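Local coordinates for protein PKS (Streptomyces albus, PDB 4OQJ) that probably acts as a ketosynthase, forming carbon–carbon bonds by condensing carrier-protein-bound acyl units during assembly of the polyketide antibiotic oxazolomycin, at residues A[85-90]-A[699-704]; A[104-109]-A[219-224]. One frame throughout, in Å; residues are numbered along the deposited sequence.

Contact 1 of 2, residues A[85-90]-A[699-704]; sequences ADKFDA and FERVRH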
ATOM      1  N   ALA A  85      12.896  21.470  10.321  1.00 18.97           N
ATOM      2  CA  ALA A  85      12.028  20.822   9.349  1.00 19.29           C
ATOM      3  C   ALA A  85      12.064  21.544   7.989  1.00 17.63           C
ATOM      4  O   ALA A  85      11.747  20.962   6.955  1.00 18.08           O
ATOM      5  CB  ALA A  85      10.617  20.762   9.882  1.00 19.47           C
ATOM      6  N   ASP A  86      12.452  22.815   8.007  1.00 15.34           N
ATOM      7  CA  ASP A  86      12.548  23.637   6.804  1.00 18.03           C
ATOM      8  C   ASP A  86      13.859  23.466   6.031  1.00 20.26           C
ATOM      9  O   ASP A  86      14.008  24.007   4.932  1.00 20.88           O
ATOM     10  CB  ASP A  86      12.392  25.112   7.189  1.00 22.02           C
ATOM     11  CG  ASP A  86      13.509  25.598   8.116  1.00 27.64           C
ATOM     12  OD1 ASP A  86      13.960  24.821   8.983  1.00 27.87           O
ATOM     13  OD2 ASP A  86      13.949  26.756   7.966  1.00 33.48           O
ATOM     14  N   LYS A  87      14.815  22.743   6.612  1.00 20.04           N
ATOM     15  CA  LYS A  87      16.157  22.610   6.017  1.00 19.32           C
ATOM     16  C   LYS A  87      16.229  21.420   5.066  1.00 15.91           C
ATOM     17  O   LYS A  87      15.610  20.386   5.313  1.00 16.28           O
ATOM     18  CB  LYS A  87      17.216  22.462   7.110  1.00 20.18           C
ATOM     19  CG  LYS A  87      17.178  23.564   8.181  1.00 20.27           C
ATOM     20  CD  LYS A  87      17.420  24.938   7.586  1.00 18.72           C
ATOM     21  CE  LYS A  87      17.653  26.003   8.675  1.00 21.62           C
ATOM     22  NZ  LYS A  87      16.545  26.046   9.675  1.00 24.81           N
ATOM     23  N   PHE A  88      16.976  21.565   3.974  1.00 16.42           N
ATOM     24  CA  PHE A  88      17.069  20.498   2.970  1.00 18.25           C
ATOM     25  C   PHE A  88      18.264  20.695   2.047  1.00 18.42           C
ATOM     26  O   PHE A  88      18.484  21.789   1.505  1.00 18.34           O
ATOM     27  CB  PHE A  88      15.762  20.435   2.167  1.00 15.47           C
ATOM     28  CG  PHE A  88      15.751  19.414   1.061  1.00 15.25           C
ATOM     29  CD1 PHE A  88      15.760  18.059   1.347  1.00 13.98           C
ATOM     30  CD2 PHE A  88      15.678  19.820  -0.269  1.00 14.73           C
ATOM     31  CE1 PHE A  88      15.720  17.113   0.328  1.00 13.25           C
ATOM     32  CE2 PHE A  88      15.639  18.887  -1.308  1.00 15.82           C
ATOM     33  CZ  PHE A  88      15.662  17.528  -1.011  1.00 13.09           C
ATOM     34  N   ASP A  89      19.038  19.625   1.868  1.00 15.87           N
ATOM     35  CA  ASP A  89      20.257  19.684   1.056  1.00 19.59           C
ATOM     36  C   ASP A  89      19.928  19.417  -0.406  1.00 18.94           C
ATOM     37  O   ASP A  89      20.168  18.322  -0.929  1.00 17.02           O
ATOM     38  CB  ASP A  89      21.290  18.678   1.559  1.00 17.46           C
ATOM     39  CG  ASP A  89      22.687  18.917   0.974  1.00 18.64           C
ATOM     40  OD1 ASP A  89      22.837  19.564  -0.097  1.00 15.42           O
ATOM     41  OD2 ASP A  89      23.652  18.447   1.605  1.00 17.23           O
ATOM     42  N   ALA A  90      19.397  20.431  -1.067  1.00 16.89           N
ATOM     43  CA  ALA A  90      18.898  20.265  -2.421  1.00 16.74           C
ATOM     44  C   ALA A  90      20.021  19.906  -3.388  1.00 19.44           C
ATOM     45  O   ALA A  90      19.825  19.105  -4.299  1.00 18.20           O
ATOM     46  CB  ALA A  90      18.194  21.524  -2.875  1.00 17.34           C
ATOM     47  N   PHE A 699      23.971  16.754   6.080  1.00 22.92           N
ATOM     48  CA  PHE A 699      23.189  17.492   5.103  1.00 19.77           C
ATOM     49  C   PHE A 699      23.339  18.984   5.306  1.00 22.92           C
ATOM     50  O   PHE A 699      23.293  19.459   6.432  1.00 24.58           O
ATOM     51  CB  PHE A 699      21.714  17.113   5.201  1.00 16.98           C
ATOM     52  CG  PHE A 699      21.451  15.657   4.970  1.00 16.12           C
ATOM     53  CD1 PHE A 699      21.470  15.129   3.690  1.00 16.13           C
ATOM     54  CD2 PHE A 699      21.189  14.817   6.038  1.00 17.54           C
ATOM     55  CE1 PHE A 699      21.206  13.779   3.473  1.00 15.99           C
ATOM     56  CE2 PHE A 699      20.945  13.477   5.833  1.00 18.53           C
ATOM     57  CZ  PHE A 699      20.952  12.955   4.563  1.00 15.21           C
ATOM     58  N   GLU A 700      23.520  19.731   4.224  1.00 23.11           N
ATOM     59  CA  GLU A 700      23.665  21.177   4.356  1.00 25.42           C
ATOM     60  C   GLU A 700      22.357  21.765   4.861  1.00 21.82           C
ATOM     61  O   GLU A 700      21.298  21.449   4.328  1.00 21.03           O
ATOM     62  CB  GLU A 700      24.063  21.819   3.020  1.00 29.19           C
ATOM     63  CG  GLU A 700      24.565  23.256   3.176  1.00 47.43           C
ATOM     64  CD  GLU A 700      25.485  23.690   2.052  1.00 57.20           C
ATOM     65  OE1 GLU A 700      26.395  22.910   1.694  1.00 60.48           O
ATOM     66  OE2 GLU A 700      25.301  24.815   1.537  1.00 56.37           O
ATOM     67  N   ARG A 701      22.421  22.600   5.892  1.00 22.82           N
ATOM     68  CA  ARG A 701      21.200  23.197   6.450  1.00 30.53           C
ATOM     69  C   ARG A 701      20.752  24.436   5.676  1.00 33.88           C
ATOM     70  O   ARG A 701      20.832  25.556   6.189  1.00 36.68           O
ATOM     71  CB  ARG A 701      21.396  23.584   7.919  1.00 39.22           C
ATOM     72  CG  ARG A 701      21.672  22.437   8.865  1.00 47.00           C
ATOM     73  CD  ARG A 701      22.084  22.963  10.247  1.00 53.15           C
ATOM     74  NE  ARG A 701      20.997  23.666  10.932  1.00 53.75           N
ATOM     75  CZ  ARG A 701      20.820  24.986  10.944  1.00 56.41           C
ATOM     76  NH1 ARG A 701      21.660  25.796  10.311  1.00 68.00           N
ATOM     77  NH2 ARG A 701      19.792  25.504  11.604  1.00 49.85           N
ATOM     78  N   VAL A 702      20.278  24.235   4.452  1.00 28.90           N
ATOM     79  CA  VAL A 702      19.754  25.328   3.637  1.00 25.61           C
ATOM     80  C   VAL A 702      18.239  25.423   3.792  1.00 21.68           C
ATOM     81  O   VAL A 702      17.514  24.440   3.611  1.00 21.24           O
ATOM     82  CB  VAL A 702      20.115  25.133   2.141  1.00 25.04           C
ATOM     83  CG1 VAL A 702      19.699  26.344   1.314  1.00 23.88           C
ATOM     84  CG2 VAL A 702      21.583  24.863   1.985  1.00 27.18           C
ATOM     85  N   ARG A 703      17.749  26.607   4.134  1.00 23.04           N
ATOM     86  CA  ARG A 703      16.313  26.811   4.275  1.00 21.30           C
ATOM     87  C   ARG A 703      15.608  26.923   2.924  1.00 20.66           C
ATOM     88  O   ARG A 703      16.010  27.694   2.063  1.00 23.62           O
ATOM     89  CB  ARG A 703      16.039  28.057   5.103  1.00 23.02           C
ATOM     90  CG  ARG A 703      14.560  28.403   5.225  1.00 22.59           C
ATOM     91  CD  ARG A 703      14.398  29.612   6.133  1.00 26.72           C
ATOM     92  NE  ARG A 703      13.039  30.152   6.152  1.00 28.68           N
ATOM     93  CZ  ARG A 703      12.076  29.751   6.977  1.00 38.90           C
ATOM     94  NH1 ARG A 703      12.289  28.763   7.842  1.00 46.79           N
ATOM     95  NH2 ARG A 703      10.888  30.330   6.927  1.00 39.00           N
ATOM     96  N   HIS A 704      14.570  26.117   2.745  1.00 19.32           N
ATOM     97  CA  HIS A 704      13.704  26.191   1.580  1.00 20.84           C
ATOM     98  C   HIS A 704      12.291  26.255   2.097  1.00 24.20           C
ATOM     99  O   HIS A 704      11.785  25.277   2.657  1.00 25.64           O
ATOM    100  CB  HIS A 704      13.892  24.986   0.651  1.00 19.96           C
ATOM    101  CG  HIS A 704      15.297  24.811   0.169  1.00 19.00           C
ATOM    102  ND1 HIS A 704      15.794  25.477  -0.931  1.00 21.76           N
ATOM    103  CD2 HIS A 704      16.316  24.061   0.647  1.00 18.66           C
ATOM    104  CE1 HIS A 704      17.060  25.142  -1.112  1.00 21.41           C
ATOM    105  NE2 HIS A 704      17.402  24.284  -0.168  1.00 21.93           N
TER
HETATM  106  O   HOH W   1      19.949  23.565  -0.797  1.00 27.61           O
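D86 and R703 meet through their charged ends beside a single antiparallel β-bridge, where the segment near the end of the modelled chain, with a YPFxxxRxW-type sequence as in other modular polyketide synthases, folds back on the ketosynthase. K87 and R703 are a non-hydrogen-bonded pair, flanked by two backbone bonds: F88 N to V702 O (2.9 Å) and H704 N to D86 O (3.1 Å). A chi1 of 63° puts D86 CG between the backbone N and the carbonyl carbon, where the carboxylate meets both K87 and R703 in a salt-bridge network. R703 suits its place because its long chain, extended from CG to NE, lets the guanidinium reach that carboxylate; crossing D86 at about a right angle, it makes a salt bridge from NH1 to D86 OD2 (2.6 Å), from above the carboxylate plane (41° out of it). K87 bends at chi2 and chi4, and its NZ forms a second salt bridge, to D86 OD1 on the syn side at 2.9 Å. The long aliphatic part of K87 also packs: CE lies over one face of the R701 guanidinium, 3.7 Å from NH2. D84 forms salt bridges with both K87 and R701, which probably eases the repulsion between NZ and NH2.

Farther along, D89 is the centre of an inverse γ-turn and serves as a short acceptor arm. Its OD2 takes E700 N at 2.9 Å in an almost straight bond, with the donor 57° out of the carboxylate plane, while OD1 accepts from L92 N. D89 CB lies at the edge of the F699 ring. H704, buried and flat, can use both a ring edge and a nitrogen: its CD2 lies at the edge of the F88 ring, 4.0 Å from F88 CB. Lying in the imidazole plane, a water sits 2.7 Å from H704 NE2 and accepts from A90 N.

Contact 2 of 2, residues A[104-109]-A[219-224]; sequences DPQQRQ and AAHIQA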
ATOM      1  N   ASP A 104       6.868  19.648  -0.556  1.00 13.80           N
ATOM      2  CA  ASP A 104       6.387  19.486   0.804  1.00 13.26           C
ATOM      3  C   ASP A 104       7.563  19.123   1.727  1.00 11.33           C
ATOM      4  O   ASP A 104       8.290  18.179   1.455  1.00 13.22           O
ATOM      5  CB  ASP A 104       5.288  18.412   0.824  1.00 15.21           C
ATOM      6  CG  ASP A 104       4.724  18.116   2.227  1.00 17.01           C
ATOM      7  OD1 ASP A 104       5.073  18.797   3.208  1.00 15.24           O
ATOM      8  OD2 ASP A 104       3.896  17.176   2.332  1.00 16.00           O
ATOM      9  N   PRO A 105       7.762  19.889   2.810  1.00 13.56           N
ATOM     10  CA  PRO A 105       8.801  19.521   3.781  1.00 13.75           C
ATOM     11  C   PRO A 105       8.697  18.076   4.280  1.00 12.46           C
ATOM     12  O   PRO A 105       9.714  17.484   4.603  1.00 12.06           O
ATOM     13  CB  PRO A 105       8.563  20.485   4.947  1.00 17.77           C
ATOM     14  CG  PRO A 105       7.824  21.629   4.364  1.00 20.96           C
ATOM     15  CD  PRO A 105       7.026  21.100   3.216  1.00 16.60           C
ATOM     16  N   GLN A 106       7.499  17.515   4.349  1.00 10.56           N
ATOM     17  CA  GLN A 106       7.377  16.124   4.769  1.00 11.53           C
ATOM     18  C   GLN A 106       8.142  15.187   3.827  1.00 10.08           C
ATOM     19  O   GLN A 106       8.751  14.216   4.279  1.00  9.69           O
ATOM     20  CB  GLN A 106       5.907  15.716   4.838  1.00  9.69           C
ATOM     21  CG  GLN A 106       5.099  16.532   5.839  1.00 12.67           C
ATOM     22  CD  GLN A 106       3.660  16.082   5.906  1.00 13.27           C
ATOM     23  OE1 GLN A 106       3.183  15.644   6.952  1.00 11.72           O
ATOM     24  NE2 GLN A 106       2.960  16.180   4.782  1.00 12.06           N
ATOM     25  N   GLN A 107       8.108  15.482   2.526  1.00  9.64           N
ATOM     26  CA  GLN A 107       8.770  14.643   1.519  1.00 12.61           C
ATOM     27  C   GLN A 107      10.267  14.896   1.519  1.00 10.72           C
ATOM     28  O   GLN A 107      11.050  13.971   1.334  1.00  9.80           O
ATOM     29  CB  GLN A 107       8.184  14.897   0.118  1.00 11.93           C
ATOM     30  CG  GLN A 107       6.716  14.504   0.035  1.00  9.63           C
ATOM     31  CD  GLN A 107       6.186  14.302  -1.369  1.00 11.78           C
ATOM     32  OE1 GLN A 107       6.927  13.969  -2.301  1.00 13.36           O
ATOM     33  NE2 GLN A 107       4.877  14.471  -1.520  1.00 13.74           N
ATOM     34  N   ARG A 108      10.670  16.146   1.746  1.00  9.77           N
ATOM     35  CA  ARG A 108      12.090  16.462   1.879  1.00 11.23           C
ATOM     36  C   ARG A 108      12.699  15.772   3.081  1.00  9.96           C
ATOM     37  O   ARG A 108      13.772  15.173   2.993  1.00  9.73           O
ATOM     38  CB  ARG A 108      12.308  17.968   2.008  1.00 11.22           C
ATOM     39  CG  ARG A 108      12.125  18.734   0.698  1.00 12.54           C
ATOM     40  CD  ARG A 108      12.387  20.184   0.926  1.00 14.88           C
ATOM     41  NE  ARG A 108      11.202  21.036   0.990  1.00 15.92           N
ATOM     42  CZ  ARG A 108      11.107  22.132   1.742  1.00 17.88           C
ATOM     43  NH1 ARG A 108      12.076  22.465   2.593  1.00 19.98           N
ATOM     44  NH2 ARG A 108      10.035  22.902   1.654  1.00 18.92           N
ATOM     45  N   GLN A 109      12.017  15.862   4.213  1.00 10.79           N
ATOM     46  CA  GLN A 109      12.513  15.230   5.426  1.00 12.25           C
ATOM     47  C   GLN A 109      12.511  13.705   5.277  1.00 12.87           C
ATOM     48  O   GLN A 109      13.418  13.032   5.778  1.00 13.91           O
ATOM     49  CB  GLN A 109      11.675  15.665   6.626  1.00 13.08           C
ATOM     50  CG  GLN A 109      11.902  17.117   7.002  1.00 17.10           C
ATOM     51  CD  GLN A 109      13.257  17.353   7.626  1.00 19.77           C
ATOM     52  OE1 GLN A 109      13.676  16.613   8.505  1.00 19.73           O
ATOM     53  NE2 GLN A 109      13.951  18.385   7.168  1.00 20.47           N
ATOM     54  N   ALA A 219       7.580   6.974   7.466  1.00 11.18           N
ATOM     55  CA  ALA A 219       6.521   7.952   7.408  1.00  8.90           C
ATOM     56  C   ALA A 219       7.034   9.275   7.924  1.00 10.40           C
ATOM     57  O   ALA A 219       8.004   9.309   8.682  1.00 10.42           O
ATOM     58  CB  ALA A 219       5.328   7.486   8.208  1.00  9.02           C
ATOM     59  N   ALA A 220       6.395  10.363   7.501  1.00  9.56           N
ATOM     60  CA  ALA A 220       6.728  11.713   7.990  1.00  8.45           C
ATOM     61  C   ALA A 220       5.448  12.452   8.278  1.00  9.72           C
ATOM     62  O   ALA A 220       4.504  12.349   7.518  1.00 11.06           O
ATOM     63  CB  ALA A 220       7.533  12.482   6.969  1.00 10.11           C
ATOM     64  N   HIS A 221       5.417  13.204   9.363  1.00  8.13           N
ATOM     65  CA  HIS A 221       4.285  14.088   9.649  1.00  9.44           C
ATOM     66  C   HIS A 221       4.840  15.414  10.131  1.00 10.67           C
ATOM     67  O   HIS A 221       5.479  15.484  11.187  1.00 12.34           O
ATOM     68  CB  HIS A 221       3.348  13.518  10.706  1.00  9.74           C
ATOM     69  CG  HIS A 221       2.319  14.495  11.178  1.00 14.82           C
ATOM     70  ND1 HIS A 221       2.435  15.188  12.366  1.00 16.92           N
ATOM     71  CD2 HIS A 221       1.162  14.915  10.612  1.00 20.21           C
ATOM     72  CE1 HIS A 221       1.390  15.986  12.512  1.00 20.90           C
ATOM     73  NE2 HIS A 221       0.603  15.837  11.463  1.00 20.85           N
ATOM     74  N   ILE A 222       4.631  16.457   9.344  1.00 13.43           N
ATOM     75  CA  ILE A 222       5.129  17.784   9.711  1.00 17.06           C
ATOM     76  C   ILE A 222       4.088  18.820   9.383  1.00 18.25           C
ATOM     77  O   ILE A 222       3.721  18.991   8.216  1.00 18.76           O
ATOM     78  CB  ILE A 222       6.424  18.153   8.982  1.00 20.39           C
ATOM     79  CG1 ILE A 222       7.492  17.090   9.205  1.00 24.15           C
ATOM     80  CG2 ILE A 222       6.926  19.502   9.491  1.00 21.61           C
ATOM     81  CD1 ILE A 222       8.679  17.235   8.303  1.00 31.92           C
ATOM     82  N   GLN A 223       3.603  19.503  10.409  1.00 19.49           N
ATOM     83  CA  GLN A 223       2.652  20.591  10.214  1.00 22.32           C
ATOM     84  C   GLN A 223       3.378  21.820   9.709  1.00 22.55           C
ATOM     85  O   GLN A 223       4.420  22.198  10.251  1.00 23.70           O
ATOM     86  CB  GLN A 223       1.937  20.922  11.509  1.00 28.06           C
ATOM     87  CG  GLN A 223       1.230  19.767  12.151  1.00 34.95           C
ATOM     88  CD  GLN A 223       0.775  20.119  13.548  1.00 52.79           C
ATOM     89  OE1 GLN A 223       1.567  20.580  14.374  1.00 57.37           O
ATOM     90  NE2 GLN A 223      -0.511  19.939  13.810  1.00 61.09           N
ATOM     91  N   ALA A 224       2.841  22.453   8.676  1.00 25.94           N
ATOM     92  CA  ALA A 224       3.491  23.636   8.134  1.00 26.52           C
ATOM     93  C   ALA A 224       3.468  24.772   9.152  1.00 28.47           C
ATOM     94  O   ALA A 224       4.272  25.688   9.056  1.00 29.07           O
ATOM     95  CB  ALA A 224       2.830  24.074   6.832  1.00 21.84           C
TER
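Q106 and I222 carry most of this contact, with A220 beside them. The Q106 side chain leaves the first turn of helix 105-121 with CG anti to its own carbonyl carbon (chi1 -61°) and runs extended from there, bringing OE1 2.9 Å from I222 N. The N-H approaches this oxygen from the side, at 114° to the C=O bond. A glutamine suits the place because its other end donates: NE2 gives a hydrogen to D104 OD2 at 2.8 Å, in the amide plane and on the syn lone pair, and another to G139 O, which together fix the rotation of the amide. D104 is the N-cap of the helix, its OD1 accepting from Q106 N at 3.0 Å, so the cap also positions the side chain that holds the chain just past the strand. In this thiolase-type fold the first turn of the helix thus lies against the end of strand 214-221, in the large mixed sheet. A220, with only a methyl group, allows close approach: its CB is 3.4 Å from Q106 O. The branched I222 packs its CB against Q106 CG, 3.8 Å away, and sends CD1 to Q109 CG at 3.5 Å, the two side chains crossing at about a right angle.

Overall arrangement
Along the chain the segments come in the order 85-90, 104-109, 219-224 and 699-704, so contact 1 brackets contact 2. Their centres are about 12 Å apart, on the same side of the chain's centre. Contact 2 is fully buried within the N-terminal ketosynthase region and joins a helix to the central sheet; contact 1, partly buried, lays segment 699-704, near the end of the modelled chain, on a loop of that same region. Helix 105-121 links them: R108 NH1 lies 2.8 Å from H704 O, a probable hydrogen bond, and P105 touches W705. That segment therefore rests on a helix whose first turn also contacts the sheet, which ties it back to the ketosynthase.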